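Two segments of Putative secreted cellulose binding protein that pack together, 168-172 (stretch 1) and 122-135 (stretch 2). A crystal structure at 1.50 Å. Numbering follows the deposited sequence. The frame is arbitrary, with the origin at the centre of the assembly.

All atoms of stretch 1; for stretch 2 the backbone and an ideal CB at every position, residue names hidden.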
# COMPACT_ATOMS: atom_id res chain seq x y z
N GLY A 168 -3.62 15.20 -10.80
CA GLY A 168 -3.40 13.96 -11.53
C GLY A 168 -3.01 12.80 -10.64
O GLY A 168 -3.15 12.84 -9.40
N ASP A 169 -2.54 11.73 -11.27
CA ASP A 169 -2.27 10.49 -10.56
C ASP A 169 -1.01 10.60 -9.73
O ASP A 169 -0.09 11.36 -10.06
CB ASP A 169 -2.07 9.33 -11.56
CG ASP A 169 -3.36 8.89 -12.26
OD1 ASP A 169 -4.46 9.15 -11.75
OD2 ASP A 169 -3.24 8.21 -13.32
N ALA A 170 -0.95 9.80 -8.68
CA ALA A 170 0.21 9.73 -7.79
C ALA A 170 0.12 8.38 -7.08
O ALA A 170 -0.82 7.63 -7.29
CB ALA A 170 0.19 10.89 -6.81
N LEU A 171 1.07 8.09 -6.22
CA LEU A 171 1.00 6.88 -5.40
C LEU A 171 1.51 7.22 -4.00
O LEU A 171 2.46 7.99 -3.83
CB LEU A 171 1.81 5.80 -6.06
CG LEU A 171 1.96 4.45 -5.39
CD1 LEU A 171 2.26 3.46 -6.52
CD2 LEU A 171 3.07 4.47 -4.35
N ILE A 172 0.86 6.67 -2.98
CA ILE A 172 1.34 6.78 -1.60
C ILE A 172 1.94 5.44 -1.22
O ILE A 172 1.24 4.42 -1.21
CB ILE A 172 0.21 7.17 -0.63
CG1 ILE A 172 -0.24 8.62 -0.90
CG2 ILE A 172 0.64 7.06 0.82
CD1 ILE A 172 -1.57 8.98 -0.29
N UNK A 122 4.86 15.17 -11.35
CA UNK A 122 5.35 14.77 -12.65
C UNK A 122 5.48 13.27 -12.80
O UNK A 122 5.45 12.77 -13.92
CB UNK A 122 6.70 15.43 -12.92
N UNK A 123 5.63 12.55 -11.70
CA UNK A 123 5.64 11.09 -11.76
C UNK A 123 4.26 10.58 -12.11
O UNK A 123 3.27 11.02 -11.52
CB UNK A 123 6.11 10.49 -10.43
N UNK A 124 4.19 9.64 -13.04
CA UNK A 124 2.94 8.96 -13.33
C UNK A 124 3.14 7.43 -13.30
O UNK A 124 4.25 6.91 -13.54
CB UNK A 124 2.40 9.41 -14.69
N UNK A 125 2.04 6.71 -13.05
CA UNK A 125 2.11 5.28 -12.79
C UNK A 125 2.48 4.35 -13.94
O UNK A 125 2.69 3.18 -13.70
CB UNK A 125 0.75 4.83 -12.25
N UNK A 126 2.60 4.87 -15.16
CA UNK A 126 3.18 4.08 -16.24
C UNK A 126 4.72 4.09 -16.20
O UNK A 126 5.33 3.36 -16.95
CB UNK A 126 2.69 4.61 -17.59
N UNK A 127 5.31 4.85 -15.30
CA UNK A 127 6.73 4.79 -15.01
C UNK A 127 7.05 3.91 -13.82
O UNK A 127 6.24 3.75 -12.90
CB UNK A 127 7.27 6.20 -14.77
N UNK A 128 8.27 3.38 -13.81
CA UNK A 128 8.78 2.64 -12.66
C UNK A 128 8.69 3.51 -11.39
O UNK A 128 8.97 4.70 -11.43
CB UNK A 128 10.22 2.20 -12.91
N UNK A 129 8.31 2.88 -10.29
CA UNK A 129 8.35 3.50 -8.96
C UNK A 129 9.69 3.22 -8.30
O UNK A 129 10.00 2.09 -7.89
CB UNK A 129 7.21 2.99 -8.08
N UNK A 130 10.54 4.24 -8.23
CA UNK A 130 11.81 4.14 -7.53
C UNK A 130 11.80 5.01 -6.27
O UNK A 130 10.97 5.91 -6.12
CB UNK A 130 12.96 4.55 -8.45
N UNK A 131 12.76 4.75 -5.39
CA UNK A 131 12.98 5.60 -4.23
C UNK A 131 13.17 7.08 -4.60
O UNK A 131 12.69 7.96 -3.90
CB UNK A 131 14.20 5.10 -3.46
N UNK A 132 13.84 7.38 -5.71
CA UNK A 132 14.03 8.80 -6.08
C UNK A 132 12.79 9.46 -6.67
O UNK A 132 12.82 10.63 -7.03
CB UNK A 132 15.17 8.92 -7.09
N UNK A 133 11.72 8.71 -6.81
CA UNK A 133 10.44 9.29 -7.19
C UNK A 133 9.54 9.56 -5.98
O UNK A 133 8.44 10.06 -6.16
CB UNK A 133 9.72 8.36 -8.17
N UNK A 134 10.01 9.23 -4.78
CA UNK A 134 9.21 9.33 -3.55
C UNK A 134 9.78 10.36 -2.61
O UNK A 134 11.01 10.48 -2.48
CB UNK A 134 9.13 7.98 -2.84
N UNK A 135 8.87 11.07 -1.93
CA UNK A 135 9.23 12.01 -0.85
C UNK A 135 8.51 11.60 0.44
O UNK A 135 7.29 11.42 0.45
CB UNK A 135 8.87 13.45 -1.23

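Stretch 1 is a strand whose side chains alternate: Asp 169 and Leu 171 point toward the loop of stretch 2, Ala 170 and Ile 172 away from it. The strand therefore offers one acidic group, one apolar side chain and some bare backbone.

Position 122 has a phi of 95°, which by itself favours glycine, and its CA-to-CB bond points away. The residue is Gly 122.

At 123 the CB leaves sideways, and nothing of stretch 1 lies within 5.5 Å of it. A small side chain would end short of the strand; a long apolar or aromatic one could reach Leu 171. The residue is Trp 123, whose t rotamer carries the ring to the strand, where CZ3 lies 3.9 Å from Leu 171 CB and 4.1 Å from Ala 170 C. The ring meets both obliquely. Its indole N-H is satisfied within the loop, since Trp 123 NE1 donates to the O of 128 at 3.0 Å in an almost straight hydrogen bond. The backbone faces an acceptor: Trp 123 O and Asp 169 O are 3.7 Å apart, and neither can donate. A water resolves this by donating to both, at 2.9 Å to Trp 123 O and 2.7 Å to Asp 169 O.

Position 124 opens a type I turn that ends at 127, and its CB points sideways, 5.5 Å from Asp 169 CB. Small or polar residues would suit; Ser 124 is found, and Ser 124 O accepts from the N of 127 at 2.9 Å.

Position 125 points toward the strand, with its ideal CB 5.3 Å from Asp 169 OD2. A basic or polar side chain might be expected beside the carboxylate, but a phi of -70° at the second position of a type I turn also admits proline. Pro 125 takes the second course: its CD packs 3.7 Å from Asp 169 CB, against the aliphatic part of the aspartate, and no hydrogen bond crosses between the stretches.

Positions 126, 127 and 128 are out of reach, so stretch 1 sets no preference; they are Thr 126, Ser 127 and Glu 128.

Position 129 turns back toward the strand, its ideal CB 5.2 Å from Leu 171 CD1. A medium or large apolar side chain, such as leucine, isoleucine, methionine or phenylalanine, would suit. Leu 129 fills it, with CD2 3.9 Å from Leu 171 CD2.

Positions 130, 131, 132 and 133 are again out of reach, so stretch 1 sets no preference. They are Gly 130, Trp 131, Asp 132 and Asp 133, the last three forming a 3-10 segment; Asp 133 OD1 accepts from Gly 130 N at 2.9 Å.

At 134 a strand begins and the CB points sideways, too far off for a short side chain to touch stretch 1. A longer apolar one could extend to the leucine. Leu 134 does so, bringing CD2 to 4.4 Å from Leu 171 O.

Position 135 is out of reach, and Glu 135 occupies it.

Stretch 2 (122-135) GWSPTSELGWDDLE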
# COMPACT_ATOMS: atom_id res chain seq x y z
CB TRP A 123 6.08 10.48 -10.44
CG TRP A 123 6.20 8.99 -10.48
CD1 TRP A 123 7.29 8.26 -10.82
CD2 TRP A 123 5.16 8.04 -10.19
NE1 TRP A 123 7.02 6.91 -10.76
CE2 TRP A 123 5.72 6.75 -10.36
CE3 TRP A 123 3.83 8.15 -9.77
CZ2 TRP A 123 5.00 5.58 -10.12
CZ3 TRP A 123 3.10 6.97 -9.54
CH2 TRP A 123 3.69 5.72 -9.71
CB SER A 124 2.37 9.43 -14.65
OG SER A 124 3.06 8.81 -15.72
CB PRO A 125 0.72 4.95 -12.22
CG PRO A 125 -0.16 5.99 -12.77
CD PRO A 125 0.68 7.23 -12.79
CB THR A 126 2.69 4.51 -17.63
OG1 THR A 126 2.92 5.90 -17.82
CG2 THR A 126 1.20 4.19 -17.78
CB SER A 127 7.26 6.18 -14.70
OG SER A 127 7.04 7.02 -15.80
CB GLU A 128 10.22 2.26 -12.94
CG GLU A 128 10.87 1.45 -11.86
CD GLU A 128 12.30 1.10 -12.16
OE1 GLU A 128 12.97 0.55 -11.28
OE2 GLU A 128 12.77 1.33 -13.28
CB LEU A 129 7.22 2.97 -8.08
CG LEU A 129 7.20 3.53 -6.67
CD1 LEU A 129 6.83 5.00 -6.76
CD2 LEU A 129 6.21 2.76 -5.81
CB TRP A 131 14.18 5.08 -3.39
CG TRP A 131 13.90 3.75 -2.75
CD1 TRP A 131 14.28 2.52 -3.20
CD2 TRP A 131 13.10 3.52 -1.58
NE1 TRP A 131 13.81 1.55 -2.37
CE2 TRP A 131 13.10 2.13 -1.35
CE3 TRP A 131 12.46 4.35 -0.66
CZ2 TRP A 131 12.42 1.55 -0.27
CZ3 TRP A 131 11.78 3.77 0.40
CH2 TRP A 131 11.78 2.40 0.59
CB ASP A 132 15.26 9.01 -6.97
CG ASP A 132 15.07 8.53 -8.39
OD1 ASP A 132 14.11 7.80 -8.68
OD2 ASP A 132 15.92 8.90 -9.26
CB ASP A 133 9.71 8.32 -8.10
CG ASP A 133 10.50 7.99 -9.31
OD1 ASP A 133 10.70 6.78 -9.55
OD2 ASP A 133 10.94 8.93 -10.02
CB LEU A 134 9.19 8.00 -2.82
CG LEU A 134 8.28 6.93 -3.42
CD1 LEU A 134 8.61 5.58 -2.81
CD2 LEU A 134 6.80 7.29 -3.28
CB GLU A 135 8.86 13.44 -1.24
CG GLU A 135 9.68 13.96 -2.40
CD GLU A 135 9.38 15.41 -2.77
OE1 GLU A 135 8.17 15.78 -2.90
OE2 GLU A 135 10.36 16.15 -3.00
O HOH W 1 0.72 11.91 -12.59
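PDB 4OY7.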